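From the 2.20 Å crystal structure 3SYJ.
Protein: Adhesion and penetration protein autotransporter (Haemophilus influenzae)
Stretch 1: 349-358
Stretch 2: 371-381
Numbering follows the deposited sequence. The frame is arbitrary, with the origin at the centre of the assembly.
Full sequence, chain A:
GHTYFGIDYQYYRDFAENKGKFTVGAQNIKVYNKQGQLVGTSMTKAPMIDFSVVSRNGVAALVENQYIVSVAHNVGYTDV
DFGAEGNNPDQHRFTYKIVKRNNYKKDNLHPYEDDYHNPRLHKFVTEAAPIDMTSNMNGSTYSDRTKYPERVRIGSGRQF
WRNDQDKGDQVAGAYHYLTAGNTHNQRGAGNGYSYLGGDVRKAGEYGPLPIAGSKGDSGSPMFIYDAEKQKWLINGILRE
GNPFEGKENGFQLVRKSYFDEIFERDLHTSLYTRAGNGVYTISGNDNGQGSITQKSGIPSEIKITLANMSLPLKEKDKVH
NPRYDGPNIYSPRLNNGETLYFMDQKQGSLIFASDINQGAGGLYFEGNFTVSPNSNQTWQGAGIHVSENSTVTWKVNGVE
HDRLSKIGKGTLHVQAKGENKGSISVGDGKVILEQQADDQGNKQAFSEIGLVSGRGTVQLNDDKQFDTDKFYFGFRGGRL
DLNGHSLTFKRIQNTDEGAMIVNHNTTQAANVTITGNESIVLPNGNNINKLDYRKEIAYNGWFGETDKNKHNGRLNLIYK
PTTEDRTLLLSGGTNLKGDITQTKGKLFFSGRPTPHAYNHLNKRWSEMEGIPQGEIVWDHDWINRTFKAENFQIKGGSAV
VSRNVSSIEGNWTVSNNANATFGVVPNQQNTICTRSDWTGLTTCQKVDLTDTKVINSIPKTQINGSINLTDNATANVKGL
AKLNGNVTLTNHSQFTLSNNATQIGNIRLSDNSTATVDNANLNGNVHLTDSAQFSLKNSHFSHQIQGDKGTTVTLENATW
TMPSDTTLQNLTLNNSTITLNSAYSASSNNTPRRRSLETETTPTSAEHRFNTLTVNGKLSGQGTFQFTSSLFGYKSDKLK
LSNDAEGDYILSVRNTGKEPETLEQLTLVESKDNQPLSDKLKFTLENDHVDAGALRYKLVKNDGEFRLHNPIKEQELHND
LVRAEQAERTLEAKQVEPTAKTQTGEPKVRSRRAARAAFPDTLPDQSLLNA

Stretch 1, residues 349-358: SLIFASDINQ
Stretch 2, residues 371-381: VSPNSNQTWQG

Two parallel ladders, separated by loops of unequal length, join the stretches and bury 840 Å² in total. Strand 349-352 runs beside strand 371-373 at 22°, with axes 4.7 Å apart at their closest; CA atoms pair L350 with V371 (4.7 Å), I351 with S372 (5.1 Å) and F352 with P373 (4.6 Å). The register then slips by two, so that I356 pairs with W379 (CA to CA 4.9 Å) and N357 with Q380 (4.8 Å). Strand residues are extended, for example L350 at phi/psi -135/120, F352 at -88/105 and W379 at -127/151; A353 (-83/-17) and N374 (-67/-34) turn the chains out of the first ladder.

In that ladder, S372 N donates to L350 O (3.0 Å, 164°), F352 N to S372 O (2.8 Å, 166°) and N374 N to F352 O (3.2 Å, 169°). P373, which lacks an amide hydrogen, falls between the donors S372 and N374, so the ladder with stretch 1 asks no donor of it. In the second, I356 N donates to T378 O (3.0 Å) and Q358 N to Q380 O (2.8 Å); Q380 N to I356 O, also 3.0 Å, is weak because its angle is 121°.

F352 has the largest covered area, 106 Å². With chi1 -81° (m) and chi2 61°, its buried ring spans both ladders: CE1 lies 3.5 Å from V371 CG1, and CE2 3.6 Å from W379 CB. L350, V371, F352, I356 and W379 share one sheet face, where apolar side chains suit burial; L350 CD2 is 4.0 Å from V371 CG1.

W379 (72 Å² covered; chi1 175°, t; chi2 84°) packs CD1 3.9 Å from I356 CG2. The five-membered ring of W379 and the F352 ring have perpendicular planes and centroids 5.8 Å apart, in an oblique arrangement. Indole NE1 finds an acceptor despite its burial: Q358 OE1 lies at the ring edge, 2.8 Å from W379 NE1 (159°), reached with chi1 -128°, chi2 175° and chi3 -34°.

Between the ladders, Q377 has 68 Å² covered by stretch 1. Its CA-to-CB bond points toward stretch 1, and chi1 -74° (m) places Q377 CG 3.3 Å from S354 C; chi2 79° (p) and chi3 22° then set the amide, whose OE1 accepts from S375 N (2.7 Å) within its own loop. Nearby, D355 (chi1 -71°, m) receives T378 N on OD1 (2.9 Å, 157°). Two waters supplement these contacts: one donates to A353 O and accepts from N374 ND2, both at 2.8 Å; another links I356 O (3.1 Å) with T378 OG1 (2.6 Å).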

ATOM      1  N   SER A 349     -44.171  32.450  39.171  1.00 15.42           N
ATOM      2  CA  SER A 349     -44.939  31.306  39.647  1.00 17.09           C
ATOM      3  C   SER A 349     -46.416  31.480  39.306  1.00 19.42           C
ATOM      4  O   SER A 349     -46.960  32.586  39.371  1.00 18.26           O
ATOM      5  CB  SER A 349     -44.776  31.137  41.165  1.00 20.25           C
ATOM      6  OG  SER A 349     -43.492  30.625  41.495  1.00 20.15           O
ATOM      7  N   LEU A 350     -47.063  30.384  38.929  1.00 16.10           N
ATOM      8  CA  LEU A 350     -48.490  30.405  38.687  1.00 17.21           C
ATOM      9  C   LEU A 350     -49.080  29.185  39.362  1.00 17.59           C
ATOM     10  O   LEU A 350     -48.711  28.057  39.047  1.00 18.45           O
ATOM     11  CB  LEU A 350     -48.787  30.396  37.184  1.00 18.07           C
ATOM     12  CG  LEU A 350     -50.270  30.265  36.841  1.00 20.77           C
ATOM     13  CD1 LEU A 350     -51.083  31.453  37.412  1.00 16.51           C
ATOM     14  CD2 LEU A 350     -50.484  30.089  35.336  1.00 17.58           C
ATOM     15  N   ILE A 351     -49.983  29.409  40.305  1.00 18.35           N
ATOM     16  CA  ILE A 351     -50.513  28.310  41.099  1.00 21.97           C
ATOM     17  C   ILE A 351     -51.955  28.083  40.731  1.00 16.94           C
ATOM     18  O   ILE A 351     -52.757  29.013  40.751  1.00 18.40           O
ATOM     19  CB  ILE A 351     -50.421  28.576  42.630  1.00 22.33           C
ATOM     20  CG1 ILE A 351     -48.973  28.545  43.107  1.00 21.61           C
ATOM     21  CG2 ILE A 351     -51.229  27.550  43.407  1.00 22.05           C
ATOM     22  CD1 ILE A 351     -48.262  29.868  42.969  1.00 22.81           C
ATOM     23  N   PHE A 352     -52.277  26.843  40.390  1.00 17.99           N
ATOM     24  CA  PHE A 352     -53.653  26.475  40.097  1.00 21.91           C
ATOM     25  C   PHE A 352     -54.385  26.050  41.383  1.00 23.44           C
ATOM     26  O   PHE A 352     -54.168  24.953  41.915  1.00 21.08           O
ATOM     27  CB  PHE A 352     -53.696  25.370  39.030  1.00 20.02           C
ATOM     28  CG  PHE A 352     -53.532  25.878  37.614  1.00 23.86           C
ATOM     29  CD1 PHE A 352     -52.374  26.533  37.220  1.00 16.62           C
ATOM     30  CD2 PHE A 352     -54.535  25.682  36.673  1.00 19.55           C
ATOM     31  CE1 PHE A 352     -52.227  26.989  35.913  1.00 22.43           C
ATOM     32  CE2 PHE A 352     -54.391  26.140  35.370  1.00 19.62           C
ATOM     33  CZ  PHE A 352     -53.236  26.796  34.990  1.00 12.42           C
ATOM     34  N   ALA A 353     -55.247  26.933  41.881  1.00 23.13           N
ATOM     35  CA  ALA A 353     -56.054  26.638  43.061  1.00 23.16           C
ATOM     36  C   ALA A 353     -57.306  25.838  42.698  1.00 28.23           C
ATOM     37  O   ALA A 353     -57.942  25.232  43.566  1.00 26.97           O
ATOM     38  CB  ALA A 353     -56.427  27.920  43.781  1.00 19.81           C
ATOM     39  N   SER A 354     -57.662  25.840  41.416  1.00 23.68           N
ATOM     40  CA  SER A 354     -58.781  25.028  40.937  1.00 23.87           C
ATOM     41  C   SER A 354     -58.534  24.621  39.498  1.00 25.35           C
ATOM     42  O   SER A 354     -57.669  25.188  38.834  1.00 24.25           O
ATOM     43  CB  SER A 354     -60.100  25.807  41.016  1.00 24.07           C
ATOM     44  OG  SER A 354     -60.189  26.765  39.966  1.00 21.67           O
ATOM     45  N   ASP A 355     -59.288  23.642  39.013  1.00 23.21           N
ATOM     46  CA  ASP A 355     -59.276  23.342  37.590  1.00 23.61           C
ATOM     47  C   ASP A 355     -59.570  24.615  36.817  1.00 24.10           C
ATOM     48  O   ASP A 355     -60.321  25.479  37.278  1.00 24.37           O
ATOM     49  CB  ASP A 355     -60.330  22.298  37.245  1.00 20.68           C
ATOM     50  CG  ASP A 355     -59.978  20.934  37.757  1.00 22.37           C
ATOM     51  OD1 ASP A 355     -58.822  20.749  38.188  1.00 27.33           O
ATOM     52  OD2 ASP A 355     -60.854  20.048  37.727  1.00 25.18           O
ATOM     53  N   ILE A 356     -58.971  24.725  35.638  1.00 25.92           N
ATOM     54  CA  ILE A 356     -59.194  25.873  34.775  1.00 24.65           C
ATOM     55  C   ILE A 356     -59.546  25.453  33.355  1.00 23.99           C
ATOM     56  O   ILE A 356     -58.804  24.710  32.705  1.00 21.54           O
ATOM     57  CB  ILE A 356     -57.971  26.798  34.737  1.00 25.26           C
ATOM     58  CG1 ILE A 356     -57.747  27.427  36.113  1.00 21.34           C
ATOM     59  CG2 ILE A 356     -58.155  27.875  33.667  1.00 23.12           C
ATOM     60  CD1 ILE A 356     -58.792  28.456  36.485  1.00 23.51           C
ATOM     61  N   ASN A 357     -60.677  25.924  32.871  1.00 26.32           N
ATOM     62  CA  ASN A 357     -61.077  25.842  31.490  1.00 19.88           C
ATOM     63  C   ASN A 357     -61.232  27.234  30.913  1.00 19.64           C
ATOM     64  O   ASN A 357     -62.205  27.905  31.107  1.00 20.43           O
ATOM     65  CB  ASN A 357     -62.361  25.038  31.337  1.00 21.60           C
ATOM     66  CG  ASN A 357     -62.735  24.775  29.901  1.00 25.51           C
ATOM     67  OD1 ASN A 357     -62.148  25.268  28.981  1.00 22.02           O
ATOM     68  ND2 ASN A 357     -63.704  23.962  29.733  1.00 24.56           N
ATOM     69  N   GLN A 358     -60.194  27.628  30.217  1.00 19.10           N
ATOM     70  CA  GLN A 358     -60.077  28.907  29.592  1.00 21.54           C
ATOM     71  C   GLN A 358     -60.904  29.062  28.296  1.00 22.26           C
ATOM     72  O   GLN A 358     -61.028  30.117  27.764  1.00 21.27           O
ATOM     73  CB  GLN A 358     -58.600  29.156  29.355  1.00 18.85           C
ATOM     74  CG  GLN A 358     -58.083  30.457  29.870  1.00 19.74           C
ATOM     75  CD  GLN A 358     -56.598  30.632  29.724  1.00 21.78           C
ATOM     76  OE1 GLN A 358     -55.850  29.708  29.812  1.00 21.68           O
ATOM     77  NE2 GLN A 358     -56.197  31.815  29.516  1.00 14.76           N
ATOM     78  N   VAL A 371     -45.242  26.427  37.025  1.00 15.70           N
ATOM     79  CA  VAL A 371     -46.691  26.362  37.032  1.00 14.61           C
ATOM     80  C   VAL A 371     -47.097  25.082  37.729  1.00 19.02           C
ATOM     81  O   VAL A 371     -46.749  23.982  37.298  1.00 15.74           O
ATOM     82  CB  VAL A 371     -47.255  26.403  35.609  1.00 15.30           C
ATOM     83  CG1 VAL A 371     -48.759  26.505  35.641  1.00 14.42           C
ATOM     84  CG2 VAL A 371     -46.669  27.592  34.860  1.00 15.84           C
ATOM     85  N   SER A 372     -47.828  25.231  38.824  1.00 17.18           N
ATOM     86  CA  SER A 372     -48.031  24.122  39.735  1.00 17.25           C
ATOM     87  C   SER A 372     -49.453  24.054  40.271  1.00 17.89           C
ATOM     88  O   SER A 372     -50.055  25.082  40.584  1.00 18.40           O
ATOM     89  CB  SER A 372     -47.040  24.250  40.898  1.00 18.82           C
ATOM     90  OG  SER A 372     -47.481  23.508  42.026  1.00 32.06           O
ATOM     91  N   PRO A 373     -49.990  22.833  40.393  1.00 16.04           N
ATOM     92  CA  PRO A 373     -51.287  22.619  41.041  1.00 22.04           C
ATOM     93  C   PRO A 373     -51.105  22.580  42.545  1.00 22.46           C
ATOM     94  O   PRO A 373     -50.065  22.110  42.992  1.00 22.21           O
ATOM     95  CB  PRO A 373     -51.686  21.210  40.582  1.00 18.19           C
ATOM     96  CG  PRO A 373     -50.496  20.643  39.860  1.00 21.04           C
ATOM     97  CD  PRO A 373     -49.339  21.565  40.033  1.00 19.54           C
ATOM     98  N   ASN A 374     -52.084  23.036  43.315  1.00 24.24           N
ATOM     99  CA  ASN A 374     -52.064  22.768  44.749  1.00 25.62           C
ATOM    100  C   ASN A 374     -52.250  21.282  44.988  1.00 28.40           C
ATOM    101  O   ASN A 374     -51.709  20.719  45.942  1.00 27.11           O
ATOM    102  CB  ASN A 374     -53.166  23.537  45.467  1.00 25.86           C
ATOM    103  CG  ASN A 374     -52.819  24.984  45.659  1.00 27.67           C
ATOM    104  OD1 ASN A 374     -51.642  25.362  45.606  1.00 29.13           O
ATOM    105  ND2 ASN A 374     -53.833  25.813  45.884  1.00 24.62           N
ATOM    106  N   SER A 375     -53.023  20.664  44.132  1.00 21.72           N
ATOM    107  CA  SER A 375     -53.321  19.275  44.222  1.00 27.33           C
ATOM    108  C   SER A 375     -53.347  18.291  43.034  1.00 30.45           C
ATOM    109  O   SER A 375     -52.496  17.477  42.905  1.00 27.46           O
ATOM    110  CB  SER A 375     -54.675  19.112  44.837  1.00 24.99           C
ATOM    111  OG  SER A 375     -54.791  17.830  45.310  1.00 33.67           O
ATOM    112  N   ASN A 376     -54.350  18.404  42.185  1.00 28.96           N
ATOM    113  CA  ASN A 376     -54.447  17.701  40.934  1.00 26.83           C
ATOM    114  C   ASN A 376     -55.231  18.525  39.939  1.00 23.64           C
ATOM    115  O   ASN A 376     -55.847  18.029  39.063  1.00 22.46           O
ATOM    116  CB  ASN A 376     -55.076  16.343  41.148  1.00 31.97           C
ATOM    117  CG  ASN A 376     -56.516  16.418  41.680  1.00 56.90           C
ATOM    118  OD1 ASN A 376     -56.988  17.444  42.210  1.00 56.16           O
ATOM    119  ND2 ASN A 376     -57.216  15.305  41.549  1.00 57.47           N
ATOM    120  N   GLN A 377     -55.182  19.820  40.133  1.00 23.42           N
ATOM    121  CA  GLN A 377     -55.864  20.762  39.256  1.00 18.52           C
ATOM    122  C   GLN A 377     -55.370  20.613  37.818  1.00 20.38           C
ATOM    123  O   GLN A 377     -54.178  20.390  37.584  1.00 19.50           O
ATOM    124  CB  GLN A 377     -55.662  22.193  39.751  1.00 21.82           C
ATOM    125  CG  GLN A 377     -56.470  22.545  40.996  1.00 22.68           C
ATOM    126  CD  GLN A 377     -55.836  22.021  42.273  1.00 24.72           C
ATOM    127  OE1 GLN A 377     -54.641  21.749  42.316  1.00 20.92           O
ATOM    128  NE2 GLN A 377     -56.640  21.878  43.318  1.00 27.18           N
ATOM    129  N   THR A 378     -56.289  20.725  36.863  1.00 22.37           N
ATOM    130  CA  THR A 378     -55.954  20.609  35.438  1.00 23.42           C
ATOM    131  C   THR A 378     -56.094  21.934  34.681  1.00 20.69           C
ATOM    132  O   THR A 378     -56.711  22.879  35.176  1.00 18.51           O
ATOM    133  CB  THR A 378     -56.833  19.553  34.739  1.00 21.74           C
ATOM    134  OG1 THR A 378     -58.209  19.940  34.829  1.00 23.48           O
ATOM    135  CG2 THR A 378     -56.647  18.184  35.384  1.00 18.73           C
ATOM    136  N   TRP A 379     -55.510  22.005  33.486  1.00 20.25           N
ATOM    137  CA  TRP A 379     -55.711  23.168  32.617  1.00 20.07           C
ATOM    138  C   TRP A 379     -56.184  22.767  31.227  1.00 19.56           C
ATOM    139  O   TRP A 379     -55.855  21.691  30.731  1.00 17.45           O
ATOM    140  CB  TRP A 379     -54.444  24.019  32.484  1.00 17.86           C
ATOM    141  CG  TRP A 379     -54.595  25.164  31.493  1.00 16.79           C
ATOM    142  CD1 TRP A 379     -55.135  26.391  31.749  1.00 17.69           C
ATOM    143  CD2 TRP A 379     -54.200  25.184  30.108  1.00 15.86           C
ATOM    144  NE1 TRP A 379     -55.109  27.171  30.617  1.00 20.24           N
ATOM    145  CE2 TRP A 379     -54.535  26.458  29.597  1.00 20.05           C
ATOM    146  CE3 TRP A 379     -53.603  24.249  29.252  1.00 17.55           C
ATOM    147  CZ2 TRP A 379     -54.295  26.823  28.262  1.00 18.78           C
ATOM    148  CZ3 TRP A 379     -53.359  24.614  27.925  1.00 19.12           C
ATOM    149  CH2 TRP A 379     -53.709  25.890  27.445  1.00 14.53           C
ATOM    150  N   GLN A 380     -56.937  23.667  30.602  1.00 23.10           N
ATOM    151  CA  GLN A 380     -57.505  23.456  29.279  1.00 18.60           C
ATOM    152  C   GLN A 380     -57.771  24.815  28.639  1.00 21.17           C
ATOM    153  O   GLN A 380     -58.450  25.660  29.228  1.00 21.90           O
ATOM    154  CB  GLN A 380     -58.818  22.688  29.405  1.00 22.98           C
ATOM    155  CG  GLN A 380     -59.389  22.202  28.090  1.00 26.88           C
ATOM    156  CD  GLN A 380     -60.678  21.430  28.267  1.00 28.46           C
ATOM    157  OE1 GLN A 380     -61.332  21.521  29.304  1.00 25.95           O
ATOM    158  NE2 GLN A 380     -61.055  20.670  27.245  1.00 36.81           N
ATOM    159  N   GLY A 381     -57.239  25.031  27.442  1.00 16.69           N
ATOM    160  CA  GLY A 381     -57.395  26.307  26.767  1.00 16.76           C
ATOM    161  C   GLY A 381     -56.862  26.283  25.348  1.00 22.37           C
ATOM    162  O   GLY A 381     -56.567  25.214  24.797  1.00 21.30           O
TER
HETATM  163  O   HOH W   1     -56.305  24.585  45.742  1.00 25.00           O
HETATM  164  O   HOH W   2     -59.372  21.752  33.325  1.00 24.29           O